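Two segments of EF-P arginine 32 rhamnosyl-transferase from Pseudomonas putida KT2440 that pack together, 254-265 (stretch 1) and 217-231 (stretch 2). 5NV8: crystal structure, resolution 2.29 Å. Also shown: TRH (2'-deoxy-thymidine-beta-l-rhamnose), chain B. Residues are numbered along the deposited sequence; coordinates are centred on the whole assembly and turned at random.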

# COMPACT_ATOMS: atom_id res chain seq x y z
N THR A 254 -18.12 4.84 -17.78
CA THR A 254 -17.47 6.08 -18.15
C THR A 254 -18.39 7.27 -17.92
O THR A 254 -19.58 7.22 -18.24
CB THR A 254 -17.03 6.05 -19.63
OG1 THR A 254 -16.13 4.95 -19.84
CG2 THR A 254 -16.33 7.35 -20.02
N ARG A 255 -17.82 8.34 -17.36
CA ARG A 255 -18.51 9.63 -17.22
C ARG A 255 -17.52 10.72 -17.60
O ARG A 255 -16.59 11.01 -16.84
CB ARG A 255 -19.03 9.85 -15.80
CG ARG A 255 -20.07 8.85 -15.37
CD ARG A 255 -21.43 9.20 -15.94
NE ARG A 255 -22.49 8.50 -15.23
CZ ARG A 255 -22.78 7.21 -15.40
NH1 ARG A 255 -22.10 6.48 -16.27
NH2 ARG A 255 -23.76 6.67 -14.69
N GLY A 256 -17.72 11.32 -18.78
CA GLY A 256 -16.82 12.36 -19.25
C GLY A 256 -15.42 11.86 -19.51
O GLY A 256 -15.20 11.03 -20.39
N ALA A 257 -14.45 12.37 -18.75
CA ALA A 257 -13.06 11.97 -18.88
C ALA A 257 -12.69 10.79 -17.99
O ALA A 257 -11.60 10.23 -18.15
CB ALA A 257 -12.13 13.15 -18.57
N LEU A 258 -13.57 10.40 -17.07
CA LEU A 258 -13.27 9.35 -16.10
C LEU A 258 -13.98 8.07 -16.50
O LEU A 258 -15.19 8.07 -16.77
CB LEU A 258 -13.70 9.79 -14.70
CG LEU A 258 -13.45 8.88 -13.48
CD1 LEU A 258 -14.60 7.90 -13.23
CD2 LEU A 258 -12.13 8.14 -13.62
N THR A 259 -13.23 6.97 -16.53
CA THR A 259 -13.78 5.64 -16.74
C THR A 259 -13.51 4.82 -15.49
O THR A 259 -12.35 4.60 -15.13
CB THR A 259 -13.18 4.97 -17.98
OG1 THR A 259 -13.76 5.53 -19.16
CG2 THR A 259 -13.46 3.48 -17.97
N VAL A 260 -14.57 4.38 -14.82
CA VAL A 260 -14.48 3.68 -13.55
C VAL A 260 -14.53 2.18 -13.82
O VAL A 260 -15.27 1.72 -14.69
CB VAL A 260 -15.60 4.13 -12.59
CG1 VAL A 260 -16.91 3.39 -12.85
CG2 VAL A 260 -15.16 3.95 -11.15
N GLN A 261 -13.72 1.41 -13.08
CA GLN A 261 -13.67 -0.03 -13.26
C GLN A 261 -13.50 -0.72 -11.92
O GLN A 261 -12.65 -0.31 -11.12
CB GLN A 261 -12.54 -0.45 -14.22
CG GLN A 261 -12.62 -1.92 -14.63
CD GLN A 261 -11.68 -2.28 -15.76
OE1 GLN A 261 -10.72 -1.57 -16.04
NE2 GLN A 261 -11.96 -3.40 -16.42
N VAL A 262 -14.28 -1.77 -11.69
CA VAL A 262 -14.27 -2.53 -10.44
C VAL A 262 -13.44 -3.79 -10.63
O VAL A 262 -13.68 -4.58 -11.55
CB VAL A 262 -15.70 -2.88 -10.00
CG1 VAL A 262 -15.71 -3.29 -8.53
CG2 VAL A 262 -16.64 -1.71 -10.24
N LEU A 263 -12.46 -3.98 -9.75
CA LEU A 263 -11.55 -5.11 -9.79
C LEU A 263 -11.89 -6.13 -8.70
O LEU A 263 -12.50 -5.78 -7.68
CB LEU A 263 -10.09 -4.65 -9.61
CG LEU A 263 -9.46 -3.85 -10.75
CD1 LEU A 263 -7.99 -3.60 -10.46
CD2 LEU A 263 -9.63 -4.57 -12.08
N PRO A 264 -11.51 -7.38 -8.88
CA PRO A 264 -11.66 -8.37 -7.81
C PRO A 264 -10.48 -8.29 -6.85
O PRO A 264 -9.53 -7.53 -7.05
CB PRO A 264 -11.67 -9.70 -8.57
CG PRO A 264 -10.82 -9.45 -9.76
CD PRO A 264 -11.06 -8.00 -10.14
N PHE A 265 -10.55 -9.08 -5.79
CA PHE A 265 -9.46 -9.19 -4.81
C PHE A 265 -8.54 -10.30 -5.28
O PHE A 265 -8.81 -11.49 -5.08
CB PHE A 265 -10.01 -9.46 -3.42
CG PHE A 265 -9.16 -8.91 -2.31
CD1 PHE A 265 -9.33 -7.60 -1.88
CD2 PHE A 265 -8.20 -9.69 -1.70
CE1 PHE A 265 -8.55 -7.09 -0.86
CE2 PHE A 265 -7.42 -9.18 -0.68
CZ PHE A 265 -7.59 -7.88 -0.26
O4P TRH B . -7.07 -0.96 5.95
P2 TRH B . -6.14 -2.12 5.85
O3P TRH B . -6.89 -3.45 5.32
O1 TRH B . -5.43 -2.47 7.25
C1 TRH B . -5.77 -1.67 8.40
C2 TRH B . -4.89 -2.05 9.60
O2 TRH B . -4.62 -3.45 9.62
C3 TRH B . -5.62 -1.71 10.91
O3 TRH B . -6.55 -2.75 11.22
C4 TRH B . -6.38 -0.41 10.74
O4 TRH B . -5.45 0.63 10.36
OPP TRH B . -4.98 -1.82 4.76
P TRH B . -3.66 -2.73 4.75
O1P TRH B . -2.87 -2.65 6.00
O2P TRH B . -2.79 -2.28 3.46
O5' TRH B . -4.12 -4.23 4.41
C5' TRH B . -4.47 -4.58 3.07
C4' TRH B . -3.85 -5.93 2.75
O4' TRH B . -4.63 -6.50 1.66
C3' TRH B . -2.47 -5.71 2.17
O3' TRH B . -1.77 -6.96 2.10
C2' TRH B . -2.87 -5.30 0.77
C1' TRH B . -3.72 -6.52 0.53
N11 TRH B . -4.48 -6.51 -0.74
C21 TRH B . -4.39 -7.58 -1.54
O21 TRH B . -3.69 -8.54 -1.23
N31 TRH B . -5.10 -7.62 -2.74
C41 TRH B . -5.90 -6.55 -3.13
O41 TRH B . -6.51 -6.61 -4.19
C51 TRH B . -5.99 -5.44 -2.30
C5A TRH B . -6.79 -4.37 -2.67
C61 TRH B . -5.29 -5.42 -1.10
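Stretch 2 (217-231) ALATADQPCHLLVPQ

The hydrogen bond from Leu263 N to Val229 O is drawn in to 2.4 Å, very short for a backbone amide and its acceptor, yet almost straight at 173°. It lies toward the C-terminal end of a ladder that illustrates a general principle: two parallel strands cannot bond residue to facing residue, so each residue that uses its amide and carbonyl across the gap bonds to the neighbours before and after its partner.

Stretch 2 arrives as the end of a helix, passes through a short loop and then runs as strand 225-230 beside strand 258-263. The two strands point the same way, with 28° between their directions (signed crossing angle -28°) and a closest approach of 4.1 Å between axes. Cys225 pairs with Leu258, and the register continues without a slip to Pro230 opposite Leu263. CA-CA separations are about 5 Å in the middle, narrowing to 4.0 Å between Leu263 CA and Pro230 CA.

The bonding alternates as expected. Cys225 N donates to Ala257 O at 2.6 Å, and Thr259 N to Cys225 O at 2.8 Å; Leu227 N then reaches Thr259 O at 3.0 Å. The return bond from Gln261 N to Leu227 O is also 3.0 Å but weak, its angle only 126°. Val229 N meets Gln261 O at 2.7 Å before the short bond at Leu263. Pro230 has no amide hydrogen to offer, but the parallel pattern asks for none at that position; its CA instead makes a CA-H...O contact of 3.3 Å with Leu263 O.

Before the ladder begins, stretch 1 turns through a type II' bend from Arg255 to Leu258, and the helix end of stretch 2 packs against it. Ala257 N donates to Ala219 O at 3.0 Å, while Ala257 CB lies 3.2 Å from Ala221 O. Gly256, with phi of 64°, suits the turn, and a CB there would come within 2.5 Å of Ala219 O, a clash that glycine avoids.

Side chains alternate between the two faces of the sheet. On the face carrying Leu258, Val260 and Val262, the packing is apolar: Leu258 CD2 lies 3.6 Å from Cys225 SG and 3.9 Å from Leu227 CB, Leu258 CG lies 4.0 Å from Leu218 CB, and Val260 CG2 is 4.0 Å from Leu227 CD2. The helix thus shares Leu258 with the strand that follows it.

The face of Thr259, Gln261 and Leu263 is more mixed. His226 NE2 donates to Gln261 OE1 at 3.0 Å, a diagonal bond that reaches past the residue paired with His226, which is Thr259. The amide oxygen meets the imidazole at its edge, whereas Thr259 CG2 lies over a ring face. Farther along, Leu263 CD1 packs on Leu228 CB at 3.7 Å. At this end of the sheet, Phe265 CE1, just past its strand, comes within 3.4 Å of TRH C51, and Pro230 CB, on the last residue of its strand, within 3.8 Å of TRH C5A, so both stretches touch the bound nucleotide sugar.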

# COMPACT_ATOMS: atom_id res chain seq x y z
N ALA A 217 -13.77 15.88 -10.22
CA ALA A 217 -12.59 16.50 -10.80
C ALA A 217 -12.03 15.68 -11.96
O ALA A 217 -11.69 16.23 -13.01
CB ALA A 217 -11.52 16.71 -9.73
N LEU A 218 -11.94 14.36 -11.78
CA LEU A 218 -11.44 13.49 -12.84
C LEU A 218 -12.37 13.49 -14.05
O LEU A 218 -11.91 13.55 -15.20
CB LEU A 218 -11.25 12.07 -12.32
CG LEU A 218 -10.31 11.89 -11.12
CD1 LEU A 218 -10.17 10.42 -10.75
CD2 LEU A 218 -8.94 12.50 -11.41
N ALA A 219 -13.68 13.43 -13.81
CA ALA A 219 -14.64 13.38 -14.91
C ALA A 219 -14.65 14.67 -15.71
O ALA A 219 -14.93 14.65 -16.92
CB ALA A 219 -16.04 13.09 -14.37
N THR A 220 -14.34 15.80 -15.08
CA THR A 220 -14.38 17.10 -15.75
C THR A 220 -13.04 17.52 -16.33
O THR A 220 -12.95 18.58 -16.96
CB THR A 220 -14.87 18.18 -14.77
OG1 THR A 220 -14.15 18.10 -13.54
CG2 THR A 220 -16.36 18.00 -14.49
N ALA A 221 -11.99 16.73 -16.13
CA ALA A 221 -10.68 17.06 -16.69
C ALA A 221 -10.71 16.96 -18.21
O ALA A 221 -11.58 16.32 -18.81
CB ALA A 221 -9.61 16.12 -16.12
N ASP A 222 -9.74 17.62 -18.84
CA ASP A 222 -9.62 17.59 -20.29
C ASP A 222 -8.74 16.46 -20.80
O ASP A 222 -8.49 16.38 -22.01
CB ASP A 222 -9.09 18.94 -20.81
CG ASP A 222 -7.74 19.30 -20.21
OD1 ASP A 222 -7.37 18.69 -19.19
OD2 ASP A 222 -7.07 20.18 -20.77
N GLN A 223 -8.26 15.59 -19.91
CA GLN A 223 -7.49 14.41 -20.28
C GLN A 223 -8.09 13.19 -19.60
O GLN A 223 -8.47 13.26 -18.42
CB GLN A 223 -6.01 14.57 -19.90
CG GLN A 223 -5.29 15.66 -20.68
CD GLN A 223 -4.31 16.44 -19.83
OE1 GLN A 223 -3.43 15.87 -19.19
NE2 GLN A 223 -4.47 17.76 -19.81
N PRO A 224 -8.19 12.07 -20.30
CA PRO A 224 -8.93 10.92 -19.76
C PRO A 224 -8.26 10.32 -18.54
O PRO A 224 -7.05 10.43 -18.33
CB PRO A 224 -8.95 9.93 -20.93
CG PRO A 224 -7.77 10.30 -21.75
CD PRO A 224 -7.64 11.79 -21.64
N CYS A 225 -9.09 9.67 -17.71
CA CYS A 225 -8.62 8.97 -16.53
C CYS A 225 -9.23 7.57 -16.50
O CYS A 225 -10.44 7.42 -16.74
CB CYS A 225 -8.98 9.73 -15.25
SG CYS A 225 -8.64 8.82 -13.71
N HIS A 226 -8.40 6.57 -16.22
CA HIS A 226 -8.83 5.19 -16.06
C HIS A 226 -8.59 4.79 -14.61
O HIS A 226 -7.43 4.66 -14.18
CB HIS A 226 -8.09 4.26 -17.02
CG HIS A 226 -8.78 2.94 -17.24
ND1 HIS A 226 -8.66 2.23 -18.41
CD2 HIS A 226 -9.59 2.22 -16.43
CE1 HIS A 226 -9.36 1.12 -18.32
NE2 HIS A 226 -9.94 1.09 -17.13
N LEU A 227 -9.67 4.61 -13.85
CA LEU A 227 -9.60 4.31 -12.43
C LEU A 227 -9.89 2.84 -12.20
O LEU A 227 -10.92 2.32 -12.63
CB LEU A 227 -10.59 5.18 -11.65
CG LEU A 227 -10.63 5.06 -10.12
CD1 LEU A 227 -9.44 5.74 -9.49
CD2 LEU A 227 -11.93 5.65 -9.58
N LEU A 228 -8.97 2.16 -11.51
CA LEU A 228 -9.11 0.74 -11.19
C LEU A 228 -9.43 0.61 -9.71
O LEU A 228 -8.68 1.10 -8.86
CB LEU A 228 -7.83 -0.02 -11.55
CG LEU A 228 -7.45 0.04 -13.03
CD1 LEU A 228 -6.15 -0.71 -13.31
CD2 LEU A 228 -8.56 -0.46 -13.92
N VAL A 229 -10.54 -0.05 -9.40
CA VAL A 229 -11.09 -0.10 -8.06
C VAL A 229 -11.29 -1.56 -7.67
O VAL A 229 -12.21 -2.23 -8.11
CB VAL A 229 -12.43 0.67 -7.99
CG1 VAL A 229 -13.08 0.48 -6.63
CG2 VAL A 229 -12.21 2.14 -8.29
N PRO A 230 -10.40 -2.10 -6.82
CA PRO A 230 -10.62 -3.44 -6.28
C PRO A 230 -11.85 -3.48 -5.38
O PRO A 230 -12.32 -2.46 -4.86
CB PRO A 230 -9.34 -3.72 -5.48
CG PRO A 230 -8.31 -2.80 -6.08
CD PRO A 230 -9.07 -1.57 -6.48
N GLN A 231 -12.38 -4.69 -5.19
CA GLN A 231 -13.57 -4.88 -4.37
C GLN A 231 -13.25 -4.53 -2.92
O GLN A 231 -12.33 -5.10 -2.33
CB GLN A 231 -14.07 -6.31 -4.48
O HOH W 1 -11.31 7.50 -19.77